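DltD domain-containing protein (Beauveria bassiana, PDB 7D78) is a fungal thioesterase of the alpha/beta hydrolase type that acts as a polyketide cyclase, probably closing polyketide chains into medium-ring lactones. Local coordinates at residues Y45-M56 with F75-Y85; I128-T138 with R149-L160. All coordinates share one frame; numbering follows the deposited sequence. Where two conformers were deposited one is given.

Interaction 1. Residues Y45-M56 with F75-Y85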
loop_
_atom_site.group_PDB
_atom_site.type_symbol
_atom_site.label_atom_id
_atom_site.label_comp_id
_atom_site.label_asym_id
_atom_site.label_seq_id
_atom_site.Cartn_x
_atom_site.Cartn_y
_atom_site.Cartn_z
ATOM N N TYR A 45 -4.556 30.105 1.501
ATOM C CA TYR A 45 -5.452 31.251 1.354
ATOM C C TYR A 45 -6.133 31.466 2.705
ATOM O O TYR A 45 -7.090 30.765 3.040
ATOM C CB TYR A 45 -6.465 30.988 0.244
ATOM C CG TYR A 45 -5.893 30.886 -1.164
ATOM C CD1 TYR A 45 -5.208 29.744 -1.584
ATOM C CD2 TYR A 45 -6.069 31.919 -2.085
ATOM C CE1 TYR A 45 -4.702 29.636 -2.885
ATOM C CE2 TYR A 45 -5.566 31.826 -3.386
ATOM C CZ TYR A 45 -4.885 30.681 -3.779
ATOM O OH TYR A 45 -4.386 30.582 -5.061
ATOM N N ALA A 46 -5.627 32.420 3.489
ATOM C CA ALA A 46 -6.070 32.630 4.863
ATOM C C ALA A 46 -7.334 33.484 4.909
ATOM O O ALA A 46 -7.616 34.268 4.004
ATOM C CB ALA A 46 -4.975 33.310 5.685
ATOM N N VAL A 47 -8.097 33.328 5.987
ATOM C CA VAL A 47 -9.210 34.223 6.270
ATOM C C VAL A 47 -8.882 34.992 7.538
ATOM O O VAL A 47 -8.029 34.592 8.338
ATOM C CB VAL A 47 -10.557 33.484 6.411
ATOM C CG1 VAL A 47 -10.860 32.699 5.140
ATOM C CG2 VAL A 47 -10.544 32.578 7.640
ATOM N N ASP A 48 -9.552 36.131 7.706
ATOM C CA ASP A 48 -9.363 36.928 8.907
ATOM C C ASP A 48 -9.971 36.210 10.103
ATOM O O ASP A 48 -10.955 35.479 9.979
ATOM C CB ASP A 48 -10.002 38.311 8.750
ATOM C CG ASP A 48 -9.415 39.099 7.592
ATOM O OD1 ASP A 48 -8.170 39.172 7.482
ATOM O OD2 ASP A 48 -10.204 39.650 6.791
ATOM N N GLY A 49 -9.369 36.417 11.270
ATOM C CA GLY A 49 -9.894 35.788 12.468
ATOM C C GLY A 49 -9.529 34.318 12.505
ATOM O O GLY A 49 -8.401 33.922 12.190
ATOM N N LYS A 50 -10.486 33.492 12.894
ATOM C CA LYS A 50 -10.287 32.049 12.973
ATOM C C LYS A 50 -11.484 31.384 12.323
ATOM O O LYS A 50 -12.623 31.737 12.634
ATOM C CB LYS A 50 -10.138 31.571 14.426
ATOM C CG LYS A 50 -9.698 30.119 14.557
ATOM C CD LYS A 50 -9.643 29.671 15.998
ATOM C CE LYS A 50 -8.346 28.996 16.290
ATOM N NZ LYS A 50 -7.980 28.956 17.743
ATOM N N GLY A 51 -11.232 30.431 11.423
ATOM C CA GLY A 51 -12.301 29.793 10.690
ATOM C C GLY A 51 -11.939 28.405 10.193
ATOM O O GLY A 51 -10.814 27.923 10.382
ATOM N N PRO A 52 -12.894 27.739 9.539
ATOM C CA PRO A 52 -12.645 26.387 9.026
ATOM C C PRO A 52 -11.562 26.387 7.958
ATOM O O PRO A 52 -11.168 27.422 7.412
ATOM C CB PRO A 52 -13.995 25.968 8.438
ATOM C CG PRO A 52 -14.679 27.282 8.103
ATOM C CD PRO A 52 -14.224 28.251 9.154
ATOM N N ALA A 53 -11.061 25.187 7.664
ATOM C CA ALA A 53 -10.022 25.032 6.653
ATOM C C ALA A 53 -10.363 23.879 5.721
ATOM O O ALA A 53 -10.811 22.821 6.168
ATOM C CB ALA A 53 -8.647 24.797 7.301
ATOM N N ILE A 54 -10.133 24.086 4.426
ATOM C CA ILE A 54 -10.319 23.060 3.407
ATOM C C ILE A 54 -8.954 22.771 2.801
ATOM O O ILE A 54 -8.307 23.681 2.275
ATOM C CB ILE A 54 -11.308 23.503 2.316
ATOM C CG1 ILE A 54 -12.669 23.872 2.920
ATOM C CG2 ILE A 54 -11.424 22.432 1.246
ATOM C CD1 ILE A 54 -13.569 24.607 1.931
ATOM N N ILE A 55 -8.515 21.515 2.878
ATOM C CA ILE A 55 -7.247 21.086 2.287
ATOM C C ILE A 55 -7.562 20.384 0.974
ATOM O O ILE A 55 -8.269 19.369 0.967
ATOM C CB ILE A 55 -6.466 20.158 3.232
ATOM C CG1 ILE A 55 -6.010 20.910 4.485
ATOM C CG2 ILE A 55 -5.249 19.540 2.503
ATOM C CD1 ILE A 55 -5.758 19.979 5.697
ATOM N N MET A 56 -7.048 20.920 -0.136
ATOM C CA MET A 56 -7.384 20.457 -1.481
ATOM C C MET A 56 -6.215 19.671 -2.068
ATOM O O MET A 56 -5.112 20.208 -2.204
ATOM C CB MET A 56 -7.725 21.640 -2.396
ATOM C CG MET A 56 -8.921 22.477 -1.928
ATOM S SD MET A 56 -9.158 23.957 -2.943
ATOM C CE MET A 56 -9.735 23.238 -4.477
ATOM N N PHE A 75 -13.541 29.749 -2.077
ATOM C CA PHE A 75 -13.600 29.235 -0.711
ATOM C C PHE A 75 -13.145 30.298 0.279
ATOM O O PHE A 75 -13.801 30.543 1.297
ATOM C CB PHE A 75 -12.731 27.981 -0.579
ATOM C CG PHE A 75 -13.329 26.739 -1.191
ATOM C CD1 PHE A 75 -14.682 26.659 -1.483
ATOM C CD2 PHE A 75 -12.524 25.631 -1.456
ATOM C CE1 PHE A 75 -15.227 25.505 -2.035
ATOM C CE2 PHE A 75 -13.059 24.472 -2.014
ATOM C CZ PHE A 75 -14.407 24.404 -2.306
ATOM N N GLN A 76 -12.027 30.961 -0.022
ATOM C CA GLN A 76 -11.513 31.997 0.865
ATOM C C GLN A 76 -12.508 33.143 1.030
ATOM O O GLN A 76 -12.685 33.664 2.137
ATOM C CB GLN A 76 -10.194 32.524 0.320
ATOM C CG GLN A 76 -9.579 33.611 1.148
ATOM C CD GLN A 76 -8.382 34.223 0.458
ATOM O OE1 GLN A 76 -8.416 34.498 -0.739
ATOM N NE2 GLN A 76 -7.314 34.425 1.205
ATOM N N SER A 77 -13.156 33.559 -0.059
ATOM C CA SER A 77 -14.097 34.669 0.036
ATOM C C SER A 77 -15.358 34.291 0.795
ATOM O O SER A 77 -16.090 35.181 1.235
ATOM C CB SER A 77 -14.472 35.176 -1.354
ATOM O OG SER A 77 -15.308 34.253 -2.015
ATOM N N GLN A 78 -15.639 32.997 0.950
ATOM C CA GLN A 78 -16.770 32.544 1.741
ATOM C C GLN A 78 -16.366 32.148 3.158
ATOM O O GLN A 78 -17.170 31.552 3.883
ATOM C CB GLN A 78 -17.476 31.391 1.028
ATOM C CG GLN A 78 -18.138 31.843 -0.276
ATOM C CD GLN A 78 -18.987 30.767 -0.922
ATOM O OE1 GLN A 78 -19.509 29.882 -0.250
ATOM N NE2 GLN A 78 -19.139 30.848 -2.239
ATOM N N GLY A 79 -15.149 32.475 3.573
ATOM C CA GLY A 79 -14.740 32.287 4.950
ATOM C C GLY A 79 -13.975 31.016 5.253
ATOM O O GLY A 79 -13.837 30.669 6.435
ATOM N N PHE A 80 -13.468 30.314 4.239
ATOM C CA PHE A 80 -12.729 29.067 4.434
ATOM C C PHE A 80 -11.248 29.289 4.149
ATOM O O PHE A 80 -10.882 29.608 3.012
ATOM C CB PHE A 80 -13.265 27.963 3.522
ATOM C CG PHE A 80 -14.685 27.563 3.810
ATOM C CD1 PHE A 80 -14.968 26.605 4.773
ATOM C CD2 PHE A 80 -15.738 28.133 3.106
ATOM C CE1 PHE A 80 -16.282 26.232 5.042
ATOM C CE2 PHE A 80 -17.054 27.766 3.367
ATOM C CZ PHE A 80 -17.324 26.813 4.335
ATOM N N ASN A 81 -10.401 29.131 5.173
ATOM C CA ASN A 81 -8.982 28.901 4.905
ATOM C C ASN A 81 -8.875 27.769 3.897
ATOM O O ASN A 81 -9.548 26.749 4.038
ATOM C CB ASN A 81 -8.212 28.502 6.166
ATOM C CG ASN A 81 -8.201 29.566 7.243
ATOM O OD1 ASN A 81 -7.472 30.563 7.163
ATOM N ND2 ASN A 81 -8.952 29.314 8.301
ATOM N N THR A 82 -8.042 27.948 2.873
ATOM C CA THR A 82 -7.878 26.925 1.849
ATOM C C THR A 82 -6.396 26.689 1.590
ATOM O O THR A 82 -5.637 27.640 1.389
ATOM C CB THR A 82 -8.596 27.313 0.546
ATOM O OG1 THR A 82 -9.972 27.597 0.824
ATOM C CG2 THR A 82 -8.540 26.159 -0.435
ATOM N N TYR A 83 -5.990 25.421 1.603
ATOM C CA TYR A 83 -4.618 25.011 1.313
ATOM C C TYR A 83 -4.631 24.126 0.076
ATOM O O TYR A 83 -5.234 23.049 0.093
ATOM C CB TYR A 83 -4.020 24.251 2.502
ATOM C CG TYR A 83 -2.542 23.893 2.391
ATOM C CD1 TYR A 83 -1.595 24.869 2.136
ATOM C CD2 TYR A 83 -2.096 22.581 2.597
ATOM C CE1 TYR A 83 -0.243 24.566 2.065
ATOM C CE2 TYR A 83 -0.737 22.262 2.539
ATOM C CZ TYR A 83 0.187 23.265 2.265
ATOM O OH TYR A 83 1.544 22.989 2.192
ATOM N N ILE A 84 -4.018 24.597 -1.009
ATOM C CA ILE A 84 -3.718 23.762 -2.170
ATOM C C ILE A 84 -2.233 23.450 -2.129
ATOM O O ILE A 84 -1.413 24.348 -1.904
ATOM C CB ILE A 84 -4.085 24.455 -3.496
ATOM C CG1 ILE A 84 -5.280 25.393 -3.348
ATOM C CG2 ILE A 84 -4.366 23.426 -4.586
ATOM C CD1 ILE A 84 -5.533 26.176 -4.616
ATOM N N TYR A 85 -1.873 22.189 -2.346
ATOM C CA TYR A 85 -0.479 21.787 -2.210
ATOM C C TYR A 85 -0.086 20.844 -3.339
ATOM O O TYR A 85 -0.931 20.187 -3.959
ATOM C CB TYR A 85 -0.214 21.118 -0.835
ATOM C CG TYR A 85 -0.862 19.745 -0.713
ATOM C CD1 TYR A 85 -2.196 19.620 -0.342
ATOM C CD2 TYR A 85 -0.149 18.585 -1.011
ATOM C CE1 TYR A 85 -2.809 18.367 -0.259
ATOM C CE2 TYR A 85 -0.746 17.334 -0.942
ATOM C CZ TYR A 85 -2.072 17.232 -0.565
ATOM O OH TYR A 85 -2.645 15.996 -0.486
#
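Ile54 drives its CD1 onto one face of the Phe75 ring, a CH-pi contact 3.8 Å from the ring centroid and 16° off the normal. The same methyl reaches CG of Phe80, and Pro52 CG presses on Phe80 CD1 at 3.4 Å, so Ile54 packs against Phe75 at the helix end and Phe80 in the link to strand 81-86. Met56 meets Phe75 differently: its SD lies at the ring edge, a Met-aromatic contact, and also rests on Thr82 CG2. Helix 305-319 packs on this side through Ile316 and Thr313. Ile55, on the other face of the sheet, sets CG2 against Tyr85 CE1 at 3.9 Å. Between these layers the parallel strands are laced by Ile54 N to Asn81 O, Tyr83 N to Ile54 O and Met56 N to Tyr83 O. On its far side strand 81-85 pairs antiparallel with Tyr45, whose N bonds almost straight to Thr82 O at 2.7 Å. Asn81 ties both neighbours: OD1 accepts Val47 N from above its carbonyl plane and also binds Ser122, while ND2 donates to Pro52 O at 3.0 Å and weakly to Gly51 O. At the outer edge Gln76, extended with CG anti to N (chi1 179°), carries NE2 to Ala46 O at 2.8 Å, its amide plane 81° from the Tyr45 ring. Gly79 ends the helix in a Schellman motif, Phe80 N bonding to Phe75 O. Together these elements form the beta-alpha-beta crossover 51-57, 68-77, 81-86 of the alpha/beta hydrolase sheet.

Interaction 2. Residues I128-T138 with R149-L160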
loop_
_atom_site.group_PDB
_atom_site.type_symbol
_atom_site.label_atom_id
_atom_site.label_comp_id
_atom_site.label_asym_id
_atom_site.label_seq_id
_atom_site.Cartn_x
_atom_site.Cartn_y
_atom_site.Cartn_z
ATOM N N ILE A 128 -11.864 20.914 10.081
ATOM C CA ILE A 128 -11.004 20.554 8.951
ATOM C C ILE A 128 -11.804 19.716 7.958
ATOM O O ILE A 128 -12.442 18.727 8.347
ATOM C CB ILE A 128 -9.760 19.775 9.421
ATOM C CG1 ILE A 128 -8.963 20.560 10.468
ATOM C CG2 ILE A 128 -8.905 19.372 8.223
ATOM C CD1 ILE A 128 -8.426 21.912 9.984
ATOM N N THR A 129 -11.754 20.094 6.674
ATOM C CA THR A 129 -12.372 19.358 5.572
ATOM C C THR A 129 -11.295 18.957 4.572
ATOM O O THR A 129 -10.374 19.738 4.302
ATOM C CB THR A 129 -13.459 20.207 4.865
ATOM O OG1 THR A 129 -14.605 20.325 5.719
ATOM C CG2 THR A 129 -13.903 19.585 3.506
ATOM N N LEU A 130 -11.387 17.727 4.054
ATOM C CA LEU A 130 -10.525 17.273 2.967
ATOM C C LEU A 130 -11.299 17.284 1.655
ATOM O O LEU A 130 -12.428 16.775 1.579
ATOM C CB LEU A 130 -9.959 15.873 3.221
ATOM C CG LEU A 130 -8.940 15.715 4.359
ATOM C CD1 LEU A 130 -8.261 14.359 4.286
ATOM C CD2 LEU A 130 -7.907 16.861 4.398
ATOM N N TRP A 131 -10.673 17.859 0.631
ATOM C CA TRP A 131 -11.251 18.078 -0.688
ATOM C C TRP A 131 -10.263 17.523 -1.700
ATOM O O TRP A 131 -9.058 17.758 -1.580
ATOM C CB TRP A 131 -11.486 19.584 -0.905
ATOM C CG TRP A 131 -12.206 20.014 -2.163
ATOM C CD1 TRP A 131 -13.489 20.486 -2.248
ATOM C CD2 TRP A 131 -11.668 20.077 -3.493
ATOM N NE1 TRP A 131 -13.788 20.818 -3.546
ATOM C CE2 TRP A 131 -12.688 20.579 -4.331
ATOM C CE3 TRP A 131 -10.427 19.748 -4.059
ATOM C CZ2 TRP A 131 -12.509 20.754 -5.709
ATOM C CZ3 TRP A 131 -10.250 19.926 -5.439
ATOM C CH2 TRP A 131 -11.285 20.427 -6.239
ATOM N N GLY A 132 -10.751 16.783 -2.677
ATOM C CA GLY A 132 -9.857 16.202 -3.665
ATOM C C GLY A 132 -10.525 16.096 -5.012
ATOM O O GLY A 132 -11.725 15.815 -5.109
ATOM N N MET A 133 -9.738 16.303 -6.065
ATOM C CA MET A 133 -10.220 16.164 -7.430
ATOM C C MET A 133 -9.567 14.967 -8.103
ATOM O O MET A 133 -8.347 14.791 -8.017
ATOM C CB MET A 133 -9.941 17.417 -8.255
ATOM C CG MET A 133 -10.442 17.284 -9.691
ATOM S SD MET A 133 -10.791 18.902 -10.361
ATOM C CE MET A 133 -11.228 18.480 -12.054
ATOM N N SER A 134 -10.381 14.159 -8.783
ATOM C CA SER A 134 -9.890 13.057 -9.613
ATOM C C SER A 134 -9.169 12.081 -8.686
ATOM O O SER A 134 -9.726 11.746 -7.625
ATOM C CB SER A 134 -9.053 13.629 -10.755
ATOM O OG SER A 134 -8.594 12.602 -11.618
ATOM N N PHE A 135 -7.974 11.606 -9.041
ATOM C CA PHE A 135 -7.091 10.817 -8.184
ATOM C C PHE A 135 -6.997 11.386 -6.764
ATOM O O PHE A 135 -6.989 10.629 -5.782
ATOM C CB PHE A 135 -5.706 10.764 -8.854
ATOM C CG PHE A 135 -4.788 9.704 -8.324
ATOM C CD1 PHE A 135 -4.830 8.420 -8.838
ATOM C CD2 PHE A 135 -3.825 10.012 -7.367
ATOM C CE1 PHE A 135 -3.962 7.438 -8.373
ATOM C CE2 PHE A 135 -2.956 9.030 -6.889
ATOM C CZ PHE A 135 -3.028 7.743 -7.392
ATOM N N GLY A 136 -6.939 12.718 -6.643
ATOM C CA GLY A 136 -6.824 13.337 -5.331
ATOM C C GLY A 136 -8.060 13.182 -4.458
ATOM O O GLY A 136 -7.959 13.198 -3.225
ATOM N N GLY A 137 -9.240 13.070 -5.068
ATOM C CA GLY A 137 -10.427 12.774 -4.279
ATOM C C GLY A 137 -10.362 11.397 -3.648
ATOM O O GLY A 137 -10.755 11.209 -2.490
ATOM N N THR A 138 -9.847 10.417 -4.397
ATOM C CA THR A 138 -9.716 9.065 -3.865
ATOM C C THR A 138 -8.655 9.015 -2.771
ATOM O O THR A 138 -8.848 8.365 -1.739
ATOM C CB THR A 138 -9.390 8.103 -5.011
ATOM O OG1 THR A 138 -10.309 8.330 -6.088
ATOM C CG2 THR A 138 -9.490 6.644 -4.568
ATOM N N ARG A 149 -9.923 13.785 12.684
ATOM C CA ARG A 149 -9.883 15.238 12.574
ATOM C C ARG A 149 -10.542 15.720 11.293
ATOM O O ARG A 149 -10.941 16.890 11.207
ATOM C CB ARG A 149 -8.440 15.742 12.639
ATOM C CG ARG A 149 -7.714 15.334 13.902
ATOM C CD ARG A 149 -6.229 15.667 13.803
ATOM N NE ARG A 149 -5.601 14.921 12.710
ATOM C CZ ARG A 149 -4.355 15.116 12.289
ATOM N NH1 ARG A 149 -3.596 16.036 12.877
ATOM N NH2 ARG A 149 -3.873 14.404 11.266
ATOM N N VAL A 150 -10.648 14.849 10.297
ATOM C CA VAL A 150 -11.293 15.189 9.035
ATOM C C VAL A 150 -12.802 15.119 9.254
ATOM O O VAL A 150 -13.359 14.040 9.477
ATOM C CB VAL A 150 -10.834 14.251 7.914
ATOM C CG1 VAL A 150 -11.584 14.529 6.621
ATOM C CG2 VAL A 150 -9.325 14.406 7.722
ATOM N N LYS A 151 -13.464 16.272 9.207
ATOM C CA LYS A 151 -14.879 16.377 9.551
ATOM C C LYS A 151 -15.803 16.306 8.343
ATOM O O LYS A 151 -17.024 16.196 8.517
ATOM C CB LYS A 151 -15.128 17.685 10.310
ATOM C CG LYS A 151 -14.258 17.843 11.550
ATOM C CD LYS A 151 -14.511 16.712 12.555
ATOM C CE LYS A 151 -13.614 16.841 13.792
ATOM N NZ LYS A 151 -13.893 18.086 14.578
ATOM N N ALA A 152 -15.260 16.388 7.135
ATOM C CA ALA A 152 -16.044 16.225 5.920
ATOM C C ALA A 152 -15.091 15.880 4.790
ATOM O O ALA A 152 -13.903 16.215 4.826
ATOM C CB ALA A 152 -16.842 17.483 5.561
ATOM N N LEU A 153 -15.644 15.228 3.774
ATOM C CA LEU A 153 -14.893 14.739 2.628
ATOM C C LEU A 153 -15.632 15.153 1.366
ATOM O O LEU A 153 -16.810 14.827 1.203
ATOM C CB LEU A 153 -14.746 13.219 2.689
ATOM C CG LEU A 153 -14.224 12.504 1.447
ATOM C CD1 LEU A 153 -12.764 12.890 1.205
ATOM C CD2 LEU A 153 -14.364 10.996 1.647
ATOM N N VAL A 154 -14.953 15.876 0.483
ATOM C CA VAL A 154 -15.508 16.253 -0.811
ATOM C C VAL A 154 -14.663 15.591 -1.882
ATOM O O VAL A 154 -13.461 15.861 -1.982
ATOM C CB VAL A 154 -15.533 17.775 -1.001
ATOM C CG1 VAL A 154 -15.967 18.116 -2.418
ATOM C CG2 VAL A 154 -16.464 18.407 0.024
ATOM N N MET A 155 -15.283 14.718 -2.665
ATOM C CA MET A 155 -14.613 14.038 -3.765
ATOM C C MET A 155 -15.212 14.524 -5.075
ATOM O O MET A 155 -16.420 14.384 -5.306
ATOM C CB MET A 155 -14.756 12.524 -3.654
ATOM C CG MET A 155 -14.006 11.904 -2.486
ATOM S SD MET A 155 -14.114 10.110 -2.552
ATOM C CE MET A 155 -15.814 9.844 -2.072
ATOM N N VAL A 156 -14.370 15.078 -5.932
ATOM C CA VAL A 156 -14.772 15.483 -7.270
ATOM C C VAL A 156 -14.198 14.474 -8.253
ATOM O O VAL A 156 -12.983 14.240 -8.268
ATOM C CB VAL A 156 -14.303 16.909 -7.585
ATOM C CG1 VAL A 156 -14.701 17.307 -9.008
ATOM C CG2 VAL A 156 -14.867 17.867 -6.557
ATOM N N CYS A 157 -15.078 13.872 -9.056
ATOM C CA CYS A 157 -14.758 12.863 -10.065
ATOM C C CYS A 157 -13.677 11.876 -9.595
ATOM O O CYS A 157 -12.659 11.702 -10.271
ATOM C CB CYS A 157 -14.361 13.517 -11.386
ATOM S SG CYS A 157 -12.897 14.615 -11.337
ATOM N N PRO A 158 -13.877 11.218 -8.452
ATOM C CA PRO A 158 -12.853 10.275 -7.976
ATOM C C PRO A 158 -12.615 9.152 -8.978
ATOM O O PRO A 158 -13.545 8.657 -9.616
ATOM C CB PRO A 158 -13.447 9.738 -6.668
ATOM C CG PRO A 158 -14.922 9.929 -6.813
ATOM C CD PRO A 158 -15.074 11.207 -7.593
ATOM N N ILE A 159 -11.344 8.756 -9.115
ATOM C CA ILE A 159 -10.944 7.619 -9.935
ATOM C C ILE A 159 -10.718 6.424 -9.014
ATOM O O ILE A 159 -9.943 6.508 -8.054
ATOM C CB ILE A 159 -9.673 7.911 -10.747
ATOM C CG1 ILE A 159 -9.917 8.968 -11.823
ATOM C CG2 ILE A 159 -9.271 6.653 -11.490
ATOM C CD1 ILE A 159 -8.629 9.339 -12.595
ATOM N N LEU A 160 -11.363 5.294 -9.322
ATOM C CA LEU A 160 -11.391 4.165 -8.408
ATOM C C LEU A 160 -10.817 2.873 -8.970
ATOM O O LEU A 160 -10.762 1.871 -8.240
ATOM C CB LEU A 160 -12.829 3.919 -7.934
ATOM C CG LEU A 160 -13.463 5.111 -7.218
ATOM C CD1 LEU A 160 -14.980 4.938 -7.170
ATOM C CD2 LEU A 160 -12.894 5.240 -5.813
HETATM O O HOH W 1 -11.366 19.225 12.491
#
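The GxSxG sequence of Gly132, Ser134 and Gly136 is consistent with the nucleophile elbow of an alpha/beta hydrolase, the sharp turn from strand 127-133 into helix 135-146, held here against the parallel strand 150-156. Ser134 sits at the turn with positive phi (63°), and its OG bonds to His296; Ser134, His296 and Asp267 probably form a Ser-His-Asp triad. A glycerol, probably left from crystallisation, also bonds to this OG. Ser134 N donates to Val156 O at 2.7 Å, extending the ladder formed by Gly132 N to Val154 O and Val156 N to Gly132 O. The turn is also lined by the next loop: Cys157 SG lies 4.0 Å from Ser134 CB, and Ile159 brings CD1 to 3.4 Å from Ser134 OG. Gly137 CA comes to 4.4 Å from Met155 CA, where the helix backbone passes close to the strand. Along the sheet face that carries Trp131, the indole places CD1 3.4 Å from Val154 CG1 and CZ2 beside Val156 CG2; CG anti to the backbone N (chi1 -174°) sends the indole obliquely past both valines. Trp131 also meets Phe75 edge-to-face. The opposite face carries Leu130, whose side chain crosses that of Val150 at about a right angle, CD1 and CG touching CG2, with Val114 of helix 103-118 and Ala143 packed nearby. At the other end of the contact Lys151 N bonds to Ile128 O, while a water takes Ile128 N and gives a hydrogen to Arg149 O at 2.7 Å. Beyond the elbow, Thr138 clamps the helix to the loop after strand 150-156: OG1, anti to its carbonyl carbon (chi1 -49°), donates to Ile159 O at 2.7 Å from above that carbonyl's plane.

Overall arrangement
Both interactions belong to one mixed sheet and follow each other along the chain, their centres about 16 Å apart. Each closes a beta-alpha-beta unit, and they meet where strands 51-57 and 127-133 are neighbours: Ile55 O takes Trp131 N at 2.9 Å, and Met56 CE packs on Trp131 CZ3. Both are largely buried, but interaction 1 lies about 18 Å from the chain centre and runs out toward an exposed turn, whose two ends are tied through backbone atoms by the side-chain amides of Gln76 and Asn81. Interaction 2, about 7 Å from that centre, adds to its parallel ladder the packing of Trp131 and Leu130 on valines and a side-chain hydrogen bond from Thr138; it contains the probable nucleophile, Ser134.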